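Local coordinates for protein alpha-glucosidase ([Eubacterium] rectale, PDB 6PNR) that hydrolyses alpha-glycosidic bonds as a family GH31 enzyme, acting as a sulfoquinovosidase that probably releases sulfoquinovose from sulfolipid-derived glycosides, at residues V14-I19 against T175-Y179; N86-F92 against K207-C213; A108-C114 against F124-G128; Q169-V173 against G480-C484; Y179-D183 against R223-F228. All coordinates share one frame; numbering follows the deposited sequence.

Contact 1: V14-I19 against T175-Y179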
# COMPACT_ATOMS: atom_id res chain seq x y z
N VAL A 14 -34.99 5.61 -14.11
CA VAL A 14 -35.24 6.96 -13.63
C VAL A 14 -35.42 7.80 -14.89
O VAL A 14 -34.45 8.10 -15.60
CB VAL A 14 -34.10 7.49 -12.74
CG1 VAL A 14 -34.22 9.00 -12.53
CG2 VAL A 14 -34.12 6.79 -11.41
N GLY A 15 -36.66 8.18 -15.17
CA GLY A 15 -36.99 8.75 -16.45
C GLY A 15 -36.80 7.72 -17.55
O GLY A 15 -37.42 6.65 -17.52
N GLU A 16 -35.94 8.03 -18.52
CA GLU A 16 -35.59 7.09 -19.57
C GLU A 16 -34.17 6.55 -19.40
O GLU A 16 -33.59 6.01 -20.35
CB GLU A 16 -35.76 7.75 -20.94
CG GLU A 16 -37.19 8.19 -21.22
CD GLU A 16 -37.26 9.27 -22.29
OE1 GLU A 16 -36.54 9.15 -23.31
OE2 GLU A 16 -38.02 10.25 -22.09
N LYS A 17 -33.60 6.67 -18.21
CA LYS A 17 -32.26 6.16 -17.91
C LYS A 17 -32.40 4.93 -17.02
O LYS A 17 -33.01 5.00 -15.94
CB LYS A 17 -31.41 7.23 -17.24
CG LYS A 17 -29.95 7.23 -17.65
CD LYS A 17 -29.47 8.66 -17.90
CE LYS A 17 -28.02 8.71 -18.34
NZ LYS A 17 -27.61 10.09 -18.75
N ARG A 18 -31.85 3.81 -17.47
CA ARG A 18 -31.87 2.58 -16.69
C ARG A 18 -30.84 2.67 -15.58
O ARG A 18 -29.65 2.87 -15.84
CB ARG A 18 -31.59 1.39 -17.61
CG ARG A 18 -31.86 0.02 -16.99
CD ARG A 18 -31.55 -1.12 -17.95
NE ARG A 18 -30.19 -1.06 -18.47
CZ ARG A 18 -29.87 -0.68 -19.70
NH1 ARG A 18 -30.83 -0.33 -20.55
NH2 ARG A 18 -28.60 -0.65 -20.09
N ILE A 19 -31.28 2.52 -14.33
CA ILE A 19 -30.35 2.55 -13.20
C ILE A 19 -30.14 1.19 -12.55
O ILE A 19 -29.11 0.99 -11.88
CB ILE A 19 -30.77 3.58 -12.13
CG1 ILE A 19 -32.08 3.19 -11.48
CG2 ILE A 19 -30.86 4.98 -12.73
CD1 ILE A 19 -32.36 3.98 -10.21
N THR A 175 -25.63 11.92 -10.90
CA THR A 175 -26.05 12.96 -11.83
C THR A 175 -27.27 12.55 -12.66
O THR A 175 -27.81 13.38 -13.38
CB THR A 175 -24.88 13.35 -12.75
OG1 THR A 175 -24.31 12.18 -13.34
CG2 THR A 175 -23.79 14.06 -11.93
N ASN A 176 -27.72 11.30 -12.56
CA ASN A 176 -29.07 10.95 -12.99
C ASN A 176 -30.14 11.47 -12.03
O ASN A 176 -31.31 11.13 -12.21
CB ASN A 176 -29.21 9.43 -13.13
CG ASN A 176 -28.32 8.86 -14.21
OD1 ASN A 176 -27.97 9.55 -15.17
ND2 ASN A 176 -27.94 7.60 -14.06
N LYS A 177 -29.74 12.26 -11.02
CA LYS A 177 -30.66 12.93 -10.10
C LYS A 177 -31.46 11.93 -9.28
O LYS A 177 -32.69 11.99 -9.19
CB LYS A 177 -31.58 13.90 -10.85
CG LYS A 177 -30.87 15.19 -11.24
CD LYS A 177 -31.82 16.16 -11.91
CE LYS A 177 -31.05 17.18 -12.73
NZ LYS A 177 -31.95 18.20 -13.34
N TYR A 178 -30.74 10.99 -8.67
CA TYR A 178 -31.25 10.16 -7.60
C TYR A 178 -30.18 10.08 -6.51
O TYR A 178 -29.00 10.35 -6.76
CB TYR A 178 -31.62 8.74 -8.09
CG TYR A 178 -30.44 7.85 -8.50
CD1 TYR A 178 -29.70 7.16 -7.55
CD2 TYR A 178 -30.09 7.69 -9.84
CE1 TYR A 178 -28.63 6.36 -7.91
CE2 TYR A 178 -29.03 6.89 -10.22
CZ TYR A 178 -28.30 6.23 -9.24
OH TYR A 178 -27.23 5.42 -9.58
N TYR A 179 -30.60 9.74 -5.30
CA TYR A 179 -29.68 9.29 -4.27
C TYR A 179 -30.03 7.85 -3.93
O TYR A 179 -31.18 7.42 -4.09
CB TYR A 179 -29.72 10.17 -3.00
CG TYR A 179 -30.84 9.89 -2.02
CD1 TYR A 179 -30.70 8.95 -1.00
CD2 TYR A 179 -32.02 10.62 -2.07
CE1 TYR A 179 -31.73 8.72 -0.09
CE2 TYR A 179 -33.04 10.40 -1.17
CZ TYR A 179 -32.90 9.44 -0.20
OH TYR A 179 -33.94 9.24 0.69
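V14, K17 and I19 meet N176 and Y178 in a packing contact, where an N-terminal beta hairpin leans on the loop entering strand 178-182. The hairpin is tightly closed: V14 to K17 form a type II' turn, with V14 N bonded to K17 O at 2.8 Å and K17 N to V14 O at 3.1 Å, and G15 holds the positive phi (66°) that such a turn needs. K17 bends at chi2 (136°) and crosses N176 at about a right angle, which sets its CD 3.2 Å from N176 OD1. V14 CG1 is set against the carbonyl oxygen of N176, 3.6 Å from N176 O. I19 and Y178 slide past each other in opposite directions; I19 CD1 sits over one face of the phenol ring, while I19 CG2 comes to 3.6 Å from Y178 CE2. Strand 208-213 borders the same junction: I211 touches both I19 and Y178, and C213 touches V14, placing the hairpin beside the large antiparallel sheet that strands 178-182 and 208-213 share.

Contact 2: N86-F92 against K207-C213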
# COMPACT_ATOMS: atom_id res chain seq x y z
N ASN A 86 -41.46 8.61 -6.94
CA ASN A 86 -40.16 9.12 -6.56
C ASN A 86 -39.35 8.22 -5.64
O ASN A 86 -38.17 8.52 -5.42
CB ASN A 86 -40.29 10.49 -5.87
CG ASN A 86 -40.87 11.55 -6.79
OD1 ASN A 86 -41.95 12.08 -6.52
ND2 ASN A 86 -40.16 11.87 -7.86
N LEU A 87 -39.91 7.13 -5.12
CA LEU A 87 -39.24 6.33 -4.10
C LEU A 87 -39.31 4.85 -4.45
O LEU A 87 -40.39 4.34 -4.76
CB LEU A 87 -39.86 6.55 -2.72
CG LEU A 87 -39.32 5.66 -1.59
CD1 LEU A 87 -37.82 5.92 -1.36
CD2 LEU A 87 -40.11 5.89 -0.31
N CYS A 88 -38.17 4.16 -4.36
CA CYS A 88 -38.12 2.71 -4.47
C CYS A 88 -37.33 2.15 -3.30
O CYS A 88 -36.24 2.64 -3.00
CB CYS A 88 -37.49 2.25 -5.79
SG CYS A 88 -38.48 2.56 -7.27
N THR A 89 -37.88 1.14 -2.65
CA THR A 89 -37.17 0.42 -1.60
C THR A 89 -37.00 -1.03 -2.03
O THR A 89 -37.90 -1.62 -2.63
CB THR A 89 -37.89 0.51 -0.25
OG1 THR A 89 -39.19 -0.08 -0.36
CG2 THR A 89 -38.02 1.97 0.19
N ILE A 90 -35.83 -1.59 -1.74
CA ILE A 90 -35.55 -2.99 -1.96
C ILE A 90 -35.20 -3.59 -0.61
O ILE A 90 -34.15 -3.26 -0.04
CB ILE A 90 -34.41 -3.21 -2.96
CG1 ILE A 90 -34.62 -2.32 -4.19
CG2 ILE A 90 -34.30 -4.68 -3.34
CD1 ILE A 90 -33.52 -2.44 -5.21
N ASP A 91 -36.07 -4.45 -0.08
CA ASP A 91 -35.82 -5.13 1.17
C ASP A 91 -35.25 -6.51 0.87
O ASP A 91 -35.77 -7.22 0.00
CB ASP A 91 -37.12 -5.25 1.99
CG ASP A 91 -37.73 -3.89 2.31
OD1 ASP A 91 -37.08 -3.09 3.02
OD2 ASP A 91 -38.86 -3.61 1.84
N PHE A 92 -34.17 -6.87 1.55
CA PHE A 92 -33.44 -8.11 1.30
C PHE A 92 -33.63 -9.08 2.45
O PHE A 92 -33.39 -8.72 3.61
CB PHE A 92 -31.94 -7.86 1.11
CG PHE A 92 -31.61 -7.06 -0.11
CD1 PHE A 92 -31.63 -7.64 -1.37
CD2 PHE A 92 -31.30 -5.71 -0.01
CE1 PHE A 92 -31.33 -6.90 -2.49
CE2 PHE A 92 -31.00 -4.97 -1.13
CZ PHE A 92 -31.02 -5.56 -2.37
N LYS A 207 -30.26 -4.81 5.18
CA LYS A 207 -31.71 -4.86 5.35
C LYS A 207 -32.43 -4.31 4.14
O LYS A 207 -33.44 -4.87 3.70
CB LYS A 207 -32.13 -4.07 6.60
CG LYS A 207 -31.96 -4.83 7.90
CD LYS A 207 -32.43 -3.99 9.10
CE LYS A 207 -31.40 -2.91 9.48
NZ LYS A 207 -30.12 -3.48 10.01
N GLN A 208 -31.93 -3.22 3.57
CA GLN A 208 -32.70 -2.49 2.58
C GLN A 208 -31.78 -1.56 1.80
O GLN A 208 -30.81 -1.03 2.34
CB GLN A 208 -33.82 -1.67 3.24
CG GLN A 208 -34.66 -0.85 2.29
CD GLN A 208 -35.60 0.10 3.02
OE1 GLN A 208 -35.29 1.29 3.21
NE2 GLN A 208 -36.75 -0.41 3.44
N ILE A 209 -32.11 -1.38 0.53
CA ILE A 209 -31.53 -0.33 -0.29
C ILE A 209 -32.67 0.60 -0.69
O ILE A 209 -33.75 0.14 -1.07
CB ILE A 209 -30.78 -0.89 -1.51
CG1 ILE A 209 -29.49 -1.58 -1.04
CG2 ILE A 209 -30.50 0.22 -2.54
CD1 ILE A 209 -28.67 -2.25 -2.13
N ARG A 210 -32.42 1.90 -0.56
CA ARG A 210 -33.41 2.95 -0.79
C ARG A 210 -32.92 3.82 -1.94
O ARG A 210 -31.75 4.21 -1.98
CB ARG A 210 -33.61 3.77 0.48
CG ARG A 210 -34.60 4.88 0.37
CD ARG A 210 -34.66 5.64 1.68
NE ARG A 210 -35.56 6.77 1.55
CZ ARG A 210 -36.84 6.74 1.92
NH1 ARG A 210 -37.35 5.64 2.46
NH2 ARG A 210 -37.59 7.82 1.76
N ILE A 211 -33.81 4.10 -2.89
CA ILE A 211 -33.49 4.91 -4.05
C ILE A 211 -34.59 5.95 -4.22
O ILE A 211 -35.77 5.60 -4.25
CB ILE A 211 -33.35 4.08 -5.34
CG1 ILE A 211 -32.39 2.90 -5.13
CG2 ILE A 211 -32.90 4.96 -6.48
CD1 ILE A 211 -32.20 2.04 -6.39
N GLU A 212 -34.21 7.21 -4.35
CA GLU A 212 -35.20 8.27 -4.43
C GLU A 212 -34.73 9.32 -5.43
O GLU A 212 -33.57 9.74 -5.39
CB GLU A 212 -35.42 8.87 -3.04
CG GLU A 212 -36.53 9.88 -2.94
CD GLU A 212 -37.06 10.04 -1.51
OE1 GLU A 212 -36.37 9.64 -0.53
OE2 GLU A 212 -38.18 10.55 -1.37
N CYS A 213 -35.62 9.73 -6.34
CA CYS A 213 -35.26 10.65 -7.41
C CYS A 213 -35.95 12.00 -7.22
O CYS A 213 -36.83 12.18 -6.38
CB CYS A 213 -35.59 10.05 -8.79
SG CYS A 213 -37.39 9.96 -9.20
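C88 and I90 pair with I211 and I209 across two antiparallel strands, whose axes run at 171° and approach to 4.6 Å. Backbone bonding sets the register. C88-I211 and I90-I209 are hydrogen-bonded pairs, with C88 N to I211 O and I90 N to I209 O both 2.8 Å; L87-E212, T89-R210 and D91-Q208 are the non-hydrogen-bonded pairs between and beyond them. The face of L87, T89 and D91 is mostly polar. Q208 extends from a CG trans to its backbone N and lies alongside D91, its NE2 giving an almost straight bond of 2.7 Å (172°) to D91 OD1 on the syn side, although the amide and carboxylate planes are turned 51° apart. L87 CD1 sits over the centre of the R210 guanidinium, 3.5 Å from R210 CZ. The same arginine makes a salt bridge from NH2 to E212 OE1 (3.2 Å), and Y179 OH bonds to both R210 NE and E212 OE1. Apolar contact lies on the other face, where I209 CG1 meets the edge of the F92 ring, 3.7 Å from F92 CE2, and F104 touches both residues. With C88 disulfide-bonded to C83 of the adjoining hairpin strand, this pairing belongs to the N-terminal beta-sandwich domain characteristic of GH31 enzymes.

Contact 3: A108-C114 against F124-G128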
# COMPACT_ATOMS: atom_id res chain seq x y z
N ALA A 108 -24.72 2.16 -14.87
CA ALA A 108 -24.12 3.48 -15.02
C ALA A 108 -23.61 3.63 -16.44
O ALA A 108 -23.54 2.67 -17.21
CB ALA A 108 -22.99 3.68 -14.01
N ASP A 109 -23.25 4.86 -16.79
CA ASP A 109 -22.58 5.11 -18.06
C ASP A 109 -21.36 5.98 -17.81
O ASP A 109 -21.17 6.54 -16.73
CB ASP A 109 -23.54 5.75 -19.09
CG ASP A 109 -24.08 7.10 -18.64
OD1 ASP A 109 -23.39 7.85 -17.93
OD2 ASP A 109 -25.22 7.42 -19.03
N LYS A 110 -20.53 6.11 -18.85
CA LYS A 110 -19.20 6.69 -18.69
C LYS A 110 -19.26 8.15 -18.23
O LYS A 110 -18.39 8.58 -17.47
CB LYS A 110 -18.41 6.57 -19.99
CG LYS A 110 -16.96 7.02 -19.89
CD LYS A 110 -16.22 6.90 -21.23
CE LYS A 110 -14.75 7.29 -21.09
NZ LYS A 110 -13.98 7.13 -22.36
N GLU A 111 -20.27 8.90 -18.65
CA GLU A 111 -20.31 10.33 -18.35
C GLU A 111 -20.91 10.65 -16.99
O GLU A 111 -20.87 11.81 -16.57
CB GLU A 111 -21.09 11.08 -19.44
CG GLU A 111 -20.51 10.94 -20.86
CD GLU A 111 -20.86 9.60 -21.52
OE1 GLU A 111 -21.74 8.87 -21.00
OE2 GLU A 111 -20.24 9.28 -22.56
N GLU A 112 -21.47 9.67 -16.30
CA GLU A 112 -22.14 9.90 -15.03
C GLU A 112 -21.13 10.28 -13.94
O GLU A 112 -19.99 9.80 -13.91
CB GLU A 112 -22.90 8.65 -14.62
CG GLU A 112 -23.63 8.72 -13.29
CD GLU A 112 -24.39 7.44 -12.99
OE1 GLU A 112 -24.45 6.57 -13.89
OE2 GLU A 112 -24.92 7.30 -11.87
N LYS A 113 -21.57 11.14 -13.02
CA LYS A 113 -20.77 11.52 -11.86
C LYS A 113 -21.57 11.27 -10.59
O LYS A 113 -22.80 11.18 -10.62
CB LYS A 113 -20.31 12.98 -11.96
CG LYS A 113 -19.33 13.15 -13.11
CD LYS A 113 -19.10 14.57 -13.54
CE LYS A 113 -18.11 14.53 -14.70
NZ LYS A 113 -17.82 15.86 -15.26
N CYS A 114 -20.85 11.14 -9.47
CA CYS A 114 -21.43 10.70 -8.20
C CYS A 114 -20.80 11.47 -7.05
O CYS A 114 -19.59 11.73 -7.06
CB CYS A 114 -21.23 9.20 -7.99
SG CYS A 114 -22.10 8.16 -9.19
N PHE A 124 -14.58 15.07 -4.22
CA PHE A 124 -16.02 15.31 -4.16
C PHE A 124 -16.74 14.41 -5.16
O PHE A 124 -17.57 13.58 -4.78
CB PHE A 124 -16.27 16.80 -4.41
CG PHE A 124 -17.71 17.21 -4.38
CD1 PHE A 124 -18.58 16.72 -3.42
CD2 PHE A 124 -18.18 18.16 -5.28
CE1 PHE A 124 -19.93 17.14 -3.39
CE2 PHE A 124 -19.52 18.59 -5.26
CZ PHE A 124 -20.39 18.07 -4.32
N ASN A 125 -16.41 14.53 -6.44
CA ASN A 125 -16.85 13.54 -7.42
C ASN A 125 -16.14 12.22 -7.16
O ASN A 125 -14.90 12.14 -7.24
CB ASN A 125 -16.58 14.03 -8.84
CG ASN A 125 -16.87 12.98 -9.90
OD1 ASN A 125 -17.64 12.04 -9.66
ND2 ASN A 125 -16.27 13.14 -11.08
N LEU A 126 -16.91 11.20 -6.82
CA LEU A 126 -16.40 9.89 -6.47
C LEU A 126 -16.03 9.04 -7.68
O LEU A 126 -15.39 8.00 -7.51
CB LEU A 126 -17.44 9.12 -5.64
CG LEU A 126 -18.07 9.92 -4.49
CD1 LEU A 126 -19.18 9.10 -3.86
CD2 LEU A 126 -17.01 10.29 -3.46
N ARG A 127 -16.44 9.44 -8.89
CA ARG A 127 -16.27 8.56 -10.05
C ARG A 127 -14.79 8.27 -10.29
O ARG A 127 -13.94 9.15 -10.17
CB ARG A 127 -16.88 9.20 -11.30
CG ARG A 127 -17.32 8.17 -12.34
CD ARG A 127 -18.58 7.44 -11.88
NE ARG A 127 -18.81 6.18 -12.59
CZ ARG A 127 -19.30 6.10 -13.83
NH1 ARG A 127 -19.60 7.20 -14.51
NH2 ARG A 127 -19.50 4.90 -14.38
N GLY A 128 -14.50 7.00 -10.62
CA GLY A 128 -13.15 6.57 -10.91
C GLY A 128 -12.37 6.02 -9.73
O GLY A 128 -11.24 5.55 -9.93
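R127 reaches into the D109-E112 turn because its first torsion (chi1 -153°) sends CG away from the backbone N and the bend that follows at chi2 (73°) turns the guanidinium toward the D109 and E112 carbonyls; in N125, CG lies trans to the backbone N (chi1 174°), which carries the amide toward C114 and K113. R127 NH1 then meets two carbonyls at the edge of the guanidinium, close to its plane: D109 O at 2.8 Å and E112 O at 2.7 Å. D109 O also closes the type I turn by accepting from E112 N at 3.2 Å, and R127 NH2 adds a weak bond to it. The same NH2 also donates to N194 O and D195 O, outside the two segments. Putting a leucine at R127 would probably leave E112 O and D109 O without their guanidinium donor, so that only the turn's own bond remains to D109 O among those described. The second grip is on C114: L126 N bonds to C114 O at 2.7 Å in a nearly straight line, whereas C114 N reaches N125 OD1 only weakly, at 3.3 Å. N125 OD1 also accepts from R127 N at 3.0 Å, forming an Asx turn. A side chain satisfying turn carbonyls, backed by an Asx turn, fixes two irregular loops here, each linking the six-stranded and eight-stranded sheets of the N-terminal beta sandwich.

Contact 4: Q169-V173 against G480-C484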
# COMPACT_ATOMS: atom_id res chain seq x y z
N GLN A 169 -20.33 7.54 4.79
CA GLN A 169 -21.73 7.13 4.81
C GLN A 169 -22.00 6.30 3.57
O GLN A 169 -21.52 6.65 2.48
CB GLN A 169 -22.69 8.33 4.87
CG GLN A 169 -24.10 7.96 5.31
CD GLN A 169 -25.02 9.16 5.45
OE1 GLN A 169 -24.78 10.06 6.26
NE2 GLN A 169 -26.09 9.19 4.65
N PRO A 170 -22.76 5.20 3.69
CA PRO A 170 -23.06 4.38 2.51
C PRO A 170 -24.22 4.95 1.71
O PRO A 170 -25.28 4.33 1.58
CB PRO A 170 -23.38 3.02 3.15
CG PRO A 170 -24.10 3.41 4.43
CD PRO A 170 -23.31 4.61 4.93
N THR A 171 -24.01 6.15 1.17
CA THR A 171 -25.03 6.94 0.49
C THR A 171 -24.33 7.76 -0.58
O THR A 171 -23.30 8.38 -0.29
CB THR A 171 -25.73 7.88 1.49
OG1 THR A 171 -25.98 7.18 2.72
CG2 THR A 171 -27.05 8.42 0.91
N PHE A 172 -24.87 7.79 -1.79
CA PHE A 172 -24.32 8.68 -2.81
C PHE A 172 -25.45 9.29 -3.63
O PHE A 172 -26.58 8.80 -3.65
CB PHE A 172 -23.30 7.96 -3.71
CG PHE A 172 -23.90 6.97 -4.67
CD1 PHE A 172 -24.08 5.64 -4.31
CD2 PHE A 172 -24.29 7.36 -5.95
CE1 PHE A 172 -24.64 4.73 -5.19
CE2 PHE A 172 -24.84 6.46 -6.83
CZ PHE A 172 -25.02 5.14 -6.46
N VAL A 173 -25.11 10.39 -4.29
CA VAL A 173 -25.99 11.12 -5.20
C VAL A 173 -25.42 10.98 -6.60
O VAL A 173 -24.22 11.19 -6.81
CB VAL A 173 -26.07 12.60 -4.81
CG1 VAL A 173 -26.90 13.40 -5.84
CG2 VAL A 173 -26.65 12.75 -3.42
N GLY A 480 -22.57 18.36 2.65
CA GLY A 480 -23.82 19.03 2.34
C GLY A 480 -24.69 18.21 1.40
O GLY A 480 -25.91 18.19 1.54
N MET A 481 -24.07 17.53 0.44
CA MET A 481 -24.83 16.66 -0.45
C MET A 481 -25.43 15.47 0.31
O MET A 481 -26.38 14.85 -0.19
CB MET A 481 -23.95 16.17 -1.61
CG MET A 481 -23.56 17.27 -2.61
SD MET A 481 -25.01 18.10 -3.34
CE MET A 481 -25.81 16.72 -4.15
N MET A 482 -24.91 15.16 1.50
CA MET A 482 -25.49 14.13 2.35
C MET A 482 -26.55 14.67 3.30
O MET A 482 -27.09 13.89 4.10
CB MET A 482 -24.39 13.45 3.17
CG MET A 482 -23.30 12.84 2.33
SD MET A 482 -23.81 11.27 1.57
CE MET A 482 -24.58 11.80 0.02
N GLY A 483 -26.87 15.97 3.25
CA GLY A 483 -27.86 16.53 4.14
C GLY A 483 -27.34 17.11 5.44
O GLY A 483 -28.14 17.51 6.29
N CYS A 484 -26.01 17.15 5.64
CA CYS A 484 -25.41 17.86 6.77
C CYS A 484 -25.01 19.23 6.24
O CYS A 484 -23.92 19.42 5.69
CB CYS A 484 -24.23 17.09 7.35
SG CYS A 484 -24.74 15.61 8.25
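M482, just past the C-terminal end of helix 469-481, reaches T171 and V173 of a beta strand. CB points toward the strand and CG sits beside the backbone N, opposite the carbonyl carbon (chi1 -57°); bends at chi2 (-77°) and chi3 (88°) then bring SD to the first close contacts. SD lies 3.5 Å from T171 O and 3.9 Å from T171 CB; beyond it, CE is 3.7 Å from T171 O and 4.1 Å from V173 CG2. M481 adds a second methyl: its CE meets V173 CG1 at 3.9 Å, the side chains crossing near a right angle. Q169 NE2 steadies T171, giving its OG1 a 2.8 Å bond close to the amide plane. Truncating M482 to an alanine would probably open a gap beside the T171 carbonyl and strip V173 CG2 of one methyl neighbour. G483 ends the helix in a Schellman motif. L220 and I224 of helix 217-228 touch V173 and L221 touches M481, so helix 217-228 packs beside the meeting of barrel-domain helix 469-481 with strand 168-174.

Contact 5: Y179-D183 against R223-F228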
# COMPACT_ATOMS: atom_id res chain seq x y z
N TYR A 179 -30.60 9.74 -5.30
CA TYR A 179 -29.68 9.29 -4.27
C TYR A 179 -30.03 7.85 -3.93
O TYR A 179 -31.18 7.42 -4.09
CB TYR A 179 -29.72 10.17 -3.00
CG TYR A 179 -30.84 9.89 -2.02
CD1 TYR A 179 -30.70 8.95 -1.00
CD2 TYR A 179 -32.02 10.62 -2.07
CE1 TYR A 179 -31.73 8.72 -0.09
CE2 TYR A 179 -33.04 10.40 -1.17
CZ TYR A 179 -32.90 9.44 -0.20
OH TYR A 179 -33.94 9.24 0.69
N LEU A 180 -29.02 7.11 -3.49
CA LEU A 180 -29.17 5.72 -3.10
C LEU A 180 -28.53 5.56 -1.73
O LEU A 180 -27.40 6.01 -1.52
CB LEU A 180 -28.52 4.77 -4.12
CG LEU A 180 -28.60 3.26 -3.91
CD1 LEU A 180 -28.41 2.55 -5.24
CD2 LEU A 180 -27.58 2.75 -2.91
N HIS A 181 -29.25 4.91 -0.82
CA HIS A 181 -28.78 4.66 0.53
C HIS A 181 -28.83 3.17 0.80
O HIS A 181 -29.83 2.51 0.48
CB HIS A 181 -29.64 5.39 1.57
CG HIS A 181 -29.23 5.09 2.97
ND1 HIS A 181 -27.97 5.39 3.46
CD2 HIS A 181 -29.90 4.50 3.99
CE1 HIS A 181 -27.89 5.00 4.72
NE2 HIS A 181 -29.04 4.46 5.07
N VAL A 182 -27.76 2.63 1.38
CA VAL A 182 -27.74 1.25 1.86
C VAL A 182 -27.94 1.30 3.37
O VAL A 182 -27.11 1.86 4.10
CB VAL A 182 -26.42 0.54 1.50
CG1 VAL A 182 -26.46 -0.92 1.98
CG2 VAL A 182 -26.16 0.61 -0.01
N ASP A 183 -29.02 0.67 3.84
CA ASP A 183 -29.41 0.72 5.25
C ASP A 183 -28.59 -0.31 6.02
O ASP A 183 -29.06 -1.39 6.39
CB ASP A 183 -30.91 0.48 5.39
CG ASP A 183 -31.42 0.73 6.81
OD1 ASP A 183 -30.62 1.05 7.71
OD2 ASP A 183 -32.65 0.61 7.02
N ARG A 223 -35.61 15.79 -0.24
CA ARG A 223 -35.95 14.39 0.02
C ARG A 223 -34.91 13.71 0.91
O ARG A 223 -35.27 12.93 1.81
CB ARG A 223 -36.10 13.64 -1.30
CG ARG A 223 -37.17 14.25 -2.23
CD ARG A 223 -37.73 13.20 -3.20
NE ARG A 223 -38.46 13.80 -4.31
CZ ARG A 223 -39.76 14.10 -4.29
NH1 ARG A 223 -40.48 13.84 -3.20
NH2 ARG A 223 -40.32 14.65 -5.35
N ILE A 224 -33.63 13.96 0.66
CA ILE A 224 -32.57 13.36 1.47
C ILE A 224 -32.78 13.68 2.94
O ILE A 224 -32.71 12.79 3.81
CB ILE A 224 -31.20 13.85 0.97
CG1 ILE A 224 -30.81 13.11 -0.32
CG2 ILE A 224 -30.11 13.68 2.05
CD1 ILE A 224 -29.55 13.65 -1.00
N THR A 225 -33.06 14.94 3.25
CA THR A 225 -33.16 15.35 4.64
C THR A 225 -34.52 15.05 5.24
O THR A 225 -34.62 14.87 6.46
CB THR A 225 -32.84 16.84 4.77
OG1 THR A 225 -33.67 17.59 3.88
CG2 THR A 225 -31.38 17.09 4.41
N THR A 226 -35.58 14.96 4.43
CA THR A 226 -36.82 14.38 4.94
C THR A 226 -36.57 12.97 5.47
O THR A 226 -37.11 12.58 6.51
CB THR A 226 -37.90 14.36 3.85
OG1 THR A 226 -38.29 15.71 3.55
CG2 THR A 226 -39.14 13.58 4.33
N TYR A 227 -35.71 12.21 4.79
CA TYR A 227 -35.44 10.84 5.23
C TYR A 227 -34.44 10.79 6.38
O TYR A 227 -34.66 10.09 7.37
CB TYR A 227 -34.93 9.99 4.06
CG TYR A 227 -34.59 8.58 4.48
CD1 TYR A 227 -35.58 7.71 4.93
CD2 TYR A 227 -33.29 8.10 4.42
CE1 TYR A 227 -35.28 6.42 5.34
CE2 TYR A 227 -32.98 6.81 4.82
CZ TYR A 227 -33.98 5.97 5.27
OH TYR A 227 -33.69 4.68 5.67
N PHE A 228 -33.31 11.50 6.26
CA PHE A 228 -32.25 11.37 7.26
C PHE A 228 -32.42 12.33 8.44
O PHE A 228 -31.99 12.00 9.55
CB PHE A 228 -30.88 11.63 6.63
CG PHE A 228 -30.41 10.52 5.72
CD1 PHE A 228 -30.10 9.27 6.22
CD2 PHE A 228 -30.24 10.75 4.36
CE1 PHE A 228 -29.65 8.26 5.39
CE2 PHE A 228 -29.77 9.73 3.52
CZ PHE A 228 -29.48 8.49 4.04
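Y179 and H181 of strand 179-182 face I224, Y227 and F228 of helix 223-228, the two axes running in nearly the same direction (21°) and 10.7 Å apart, a spacing that leaves room for one layer of side chains. I224 CG1 lies over one face of the Y179 ring, 3.7 Å from its centroid and 28° off the normal, a CH-pi contact displaced toward CD2, with I224 CG1 to Y179 CD2 at 3.3 Å. The Y179 ring gets there from a CG set between the backbone N and the carbonyl carbon, which lays the phenol alongside I224, the two side chains running in opposite directions. Y179 OH ends 3.6 Å from Y227 CB and is satisfied by hydrogen bonds with E212 and R210. H181 and F228 form a T-shaped pair: the edge of F228 points at the imidazole face, planes at 90° and centroids 4.8 Å apart, with F228 CZ 3.5 Å from H181 ND1. That nitrogen is hydrogen-bonded with T171 OG1, which should restrain the turn of the imidazole. H181 CD2 meets the edge of Y227 at Y227 CE2 (3.9 Å), while Y227 CD2 covers a face of F228. Y179 and H181 point to the helix, while L180 and V182 touch L200 of strand 197-202: helix-on-sheet packing against the outer face of a beta sandwich.

From the N terminus, the chain opens contact 1 at 14-19 and contact 2 at 86-92 before contact 3 opens and closes first, within 108-128, nested inside both. Contact 4 opens at 169-173, then contact 1 closes at 175-179, so these two cross. Contact 5 begins at Y179, where contact 1 ends. Contact 2 closes at 207-213, crossing contacts 1, 4 and 5; contact 5 closes at 223-228, nested inside contact 4, which closes last at 480-484. Contacts 1, 2, 4 and 5 all reach the eight-stranded sheet, tying it to the N-terminal hairpin, to helix 217-228 and to the barrel domain, while contact 3 joins loops between the sandwich sheets.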